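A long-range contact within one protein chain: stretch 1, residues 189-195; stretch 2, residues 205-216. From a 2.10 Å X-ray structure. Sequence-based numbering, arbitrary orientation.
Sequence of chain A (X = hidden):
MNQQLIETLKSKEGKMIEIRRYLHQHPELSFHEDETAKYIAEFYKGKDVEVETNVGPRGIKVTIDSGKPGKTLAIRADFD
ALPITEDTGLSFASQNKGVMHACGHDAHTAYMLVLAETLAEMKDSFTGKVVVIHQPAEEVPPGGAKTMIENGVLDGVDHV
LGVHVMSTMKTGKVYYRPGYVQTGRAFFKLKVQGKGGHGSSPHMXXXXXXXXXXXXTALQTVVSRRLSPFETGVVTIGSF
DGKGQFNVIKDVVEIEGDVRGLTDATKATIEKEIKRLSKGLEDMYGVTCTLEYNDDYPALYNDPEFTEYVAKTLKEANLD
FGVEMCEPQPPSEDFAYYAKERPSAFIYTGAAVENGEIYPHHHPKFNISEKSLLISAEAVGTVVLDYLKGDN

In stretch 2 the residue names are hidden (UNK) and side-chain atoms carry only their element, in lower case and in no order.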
# COMPACT_ATOMS: atom_id res chain seq x y z
N LYS A 189 6.75 -4.08 -19.87
CA LYS A 189 6.88 -2.64 -19.70
C LYS A 189 5.48 -2.12 -19.45
O LYS A 189 4.54 -2.53 -20.13
CB LYS A 189 7.46 -1.99 -20.95
CG LYS A 189 8.86 -2.48 -21.29
CD LYS A 189 9.38 -1.84 -22.57
CE LYS A 189 10.83 -2.27 -22.85
NZ LYS A 189 11.11 -2.31 -24.32
N LEU A 190 5.34 -1.24 -18.47
CA LEU A 190 4.05 -0.65 -18.21
C LEU A 190 4.19 0.86 -18.21
O LEU A 190 5.01 1.42 -17.47
CB LEU A 190 3.48 -1.13 -16.87
CG LEU A 190 2.22 -0.42 -16.34
CD1 LEU A 190 0.96 -0.67 -17.21
CD2 LEU A 190 1.98 -0.87 -14.92
N LYS A 191 3.41 1.51 -19.06
CA LYS A 191 3.37 2.94 -19.05
C LYS A 191 2.12 3.34 -18.30
O LYS A 191 1.04 2.86 -18.59
CB LYS A 191 3.40 3.52 -20.46
CG LYS A 191 3.21 5.04 -20.47
CD LYS A 191 3.59 5.67 -21.80
CE LYS A 191 2.56 5.41 -22.86
NZ LYS A 191 2.71 6.36 -24.02
N VAL A 192 2.29 4.20 -17.29
CA VAL A 192 1.18 4.71 -16.50
C VAL A 192 1.07 6.20 -16.83
O VAL A 192 1.95 7.00 -16.47
CB VAL A 192 1.39 4.51 -14.97
CG1 VAL A 192 0.20 5.04 -14.17
CG2 VAL A 192 1.62 3.00 -14.61
N GLN A 193 0.01 6.56 -17.56
CA GLN A 193 -0.21 7.93 -17.97
C GLN A 193 -1.30 8.56 -17.12
O GLN A 193 -2.46 8.14 -17.17
CB GLN A 193 -0.58 7.97 -19.47
CG GLN A 193 -1.03 9.33 -20.02
CD GLN A 193 0.11 10.30 -20.21
OE1 GLN A 193 0.15 11.36 -19.56
NE2 GLN A 193 1.05 9.96 -21.09
N GLY A 194 -0.92 9.54 -16.31
CA GLY A 194 -1.86 10.40 -15.59
C GLY A 194 -1.95 11.75 -16.31
O GLY A 194 -2.00 11.81 -17.54
N LYS A 195 -1.92 12.82 -15.54
CA LYS A 195 -1.98 14.16 -16.06
C LYS A 195 -1.08 15.03 -15.18
O LYS A 195 -1.28 15.11 -13.98
CB LYS A 195 -3.42 14.67 -16.05
CG LYS A 195 -3.54 16.16 -16.38
CD LYS A 195 -4.96 16.67 -16.09
CE LYS A 195 -5.72 16.87 -17.37
NZ LYS A 195 -5.37 18.17 -18.00
N UNK A 205 -4.59 17.76 -11.18
CA UNK A 205 -3.71 16.83 -11.86
C UNK A 205 -4.10 15.38 -11.56
O UNK A 205 -5.04 15.12 -10.79
c UNK A 205 -2.25 17.12 -11.48
N UNK A 206 -3.39 14.43 -12.18
CA UNK A 206 -3.54 13.00 -11.85
C UNK A 206 -2.15 12.38 -11.73
O UNK A 206 -1.49 12.12 -12.72
c UNK A 206 -4.85 10.90 -12.42
c UNK A 206 -4.38 12.27 -12.89
n UNK A 206 -4.70 10.61 -11.14
o UNK A 206 -5.37 10.12 -13.22
N UNK A 207 -1.74 12.16 -10.50
CA UNK A 207 -0.36 11.87 -10.14
C UNK A 207 0.06 10.46 -10.62
O UNK A 207 -0.41 9.47 -10.09
o UNK A 207 2.08 11.57 -8.70
o UNK A 207 1.31 12.85 -7.05
c UNK A 207 -0.26 12.02 -8.61
c UNK A 207 1.14 12.16 -8.10
N UNK A 208 0.93 10.38 -11.62
CA UNK A 208 1.38 9.07 -12.08
C UNK A 208 2.31 8.38 -11.07
O UNK A 208 2.37 7.15 -11.03
c UNK A 208 2.05 9.17 -13.44
N UNK A 209 3.03 9.15 -10.27
CA UNK A 209 3.94 8.53 -9.29
C UNK A 209 3.14 7.82 -8.19
O UNK A 209 3.46 6.71 -7.83
c UNK A 209 6.05 9.78 -9.81
c UNK A 209 4.99 9.53 -8.73
c UNK A 209 5.63 9.01 -7.41
c UNK A 209 6.96 10.99 -9.56
N UNK A 210 2.12 8.49 -7.66
CA UNK A 210 1.22 7.89 -6.69
C UNK A 210 0.57 6.63 -7.30
O UNK A 210 0.58 5.57 -6.67
c UNK A 210 0.77 9.97 -5.30
c UNK A 210 0.16 8.92 -6.24
c UNK A 210 -1.05 8.24 -5.63
N UNK A 211 0.04 6.70 -8.52
CA UNK A 211 -0.61 5.53 -9.11
C UNK A 211 0.37 4.37 -9.31
O UNK A 211 0.03 3.22 -9.04
c UNK A 211 -1.29 5.89 -10.48
N UNK A 212 1.57 4.70 -9.82
CA UNK A 212 2.59 3.69 -10.06
C UNK A 212 3.07 3.07 -8.75
O UNK A 212 3.33 1.86 -8.69
N UNK A 213 3.15 3.89 -7.70
CA UNK A 213 3.55 3.41 -6.36
C UNK A 213 2.49 2.50 -5.75
O UNK A 213 2.84 1.50 -5.12
c UNK A 213 3.81 4.57 -5.42
o UNK A 213 5.03 5.21 -5.80
N UNK A 214 1.21 2.86 -5.92
CA UNK A 214 0.14 1.98 -5.47
C UNK A 214 0.17 0.68 -6.26
O UNK A 214 0.03 -0.39 -5.68
c UNK A 214 -2.37 3.61 -1.88
c UNK A 214 -2.07 4.99 -1.87
o UNK A 214 -2.31 5.78 -0.75
c UNK A 214 -1.52 5.58 -3.00
c UNK A 214 -1.25 2.64 -5.49
c UNK A 214 -2.11 2.83 -3.08
c UNK A 214 -1.55 3.44 -4.23
c UNK A 214 -1.26 4.81 -4.16
N UNK A 215 0.38 0.77 -7.57
CA UNK A 215 0.61 -0.44 -8.37
C UNK A 215 1.73 -1.36 -7.86
O UNK A 215 1.54 -2.57 -7.86
c UNK A 215 2.41 -1.69 -11.04
c UNK A 215 1.55 -3.58 -12.31
c UNK A 215 0.06 -2.08 -11.17
c UNK A 215 0.89 -0.10 -9.84
c UNK A 215 1.13 -1.32 -10.70
c UNK A 215 0.27 -3.21 -11.97
c UNK A 215 2.63 -2.82 -11.85
N UNK A 216 2.88 -0.81 -7.46
CA UNK A 216 3.99 -1.63 -6.97
C UNK A 216 3.58 -2.37 -5.70
O UNK A 216 3.84 -3.56 -5.59
c UNK A 216 6.40 -1.68 -6.14
c UNK A 216 5.85 -0.33 -8.19
c UNK A 216 5.33 -0.84 -6.81

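Position 205 carries a single side-chain carbon, CB, which lies 3.4 Å from K195 O. One carbon makes it alanine, A205, small enough to sit close against the backbone of stretch 1.

Position 206 has two carbons, the second bearing one oxygen and one nitrogen: an amide on a short stem, hence asparagine, N206. Its backbone does the main work here. K195 N donates to N206 O, and N206 N donates to K195 O, both at 2.9 Å and nearly straight, forming a single antiparallel bridge.

At 207 two carbons end in two oxygens, a carboxylate: aspartate, D207. It points away from stretch 1 and caps the helix that follows. D207 OD1 accepts from the backbone N of position 210 at 3.3 Å and, weakly, from N of position 209 at 3.0 Å, satisfying amides that have no preceding helical turn to bond to.

Position 208 has one carbon, so it is alanine, A208. A208 CB points toward the strand and lies 3.7 Å from V192 O and 4.1 Å from G194 N, packing on main chain.

Position 209 has four carbons, forked at the first with one arm two carbons long: isoleucine, I209, buried and directed away from the strand. Position 210, with one carbon carrying two more, is valine, V210, out of reach but suited to its buried surroundings.

The lone carbon at 211 gives alanine, A211; its CB meets V192 CG1 at 4.1 Å. Position 212 has no side-chain atoms and is glycine, G212. An ideal CB there would be crowded by A208 O, at 3.2 Å.

At 213 a carbon followed by an oxygen identifies serine, S213, whose OG donates to I209 O at 3.0 Å, turning a buried hydroxyl back onto its own helix. Position 214 has a carbon, a six-carbon ring and an oxygen: tyrosine, Y214, its hydroxyl bonded elsewhere in the structure.

Position 215 has the same carbon and ring without oxygen: phenylalanine, F215. L190 CD2 lies over one ring face, 3.8 Å from the centroid, a CH-pi contact that suits a flat apolar ring. Position 216, one carbon carrying two, is valine, V216, beyond reach of stretch 1.

The backbone bridge ties the loop ends together, and G194 CA comes within 3.4 Å of N206 O, where an ideal CB on G194 would clash. Beyond it, A208, A211 and F215 line the helix face against V192 and L190, packing helix on strand.

Stretch 2 205-216: ANDAIVAGSYFV
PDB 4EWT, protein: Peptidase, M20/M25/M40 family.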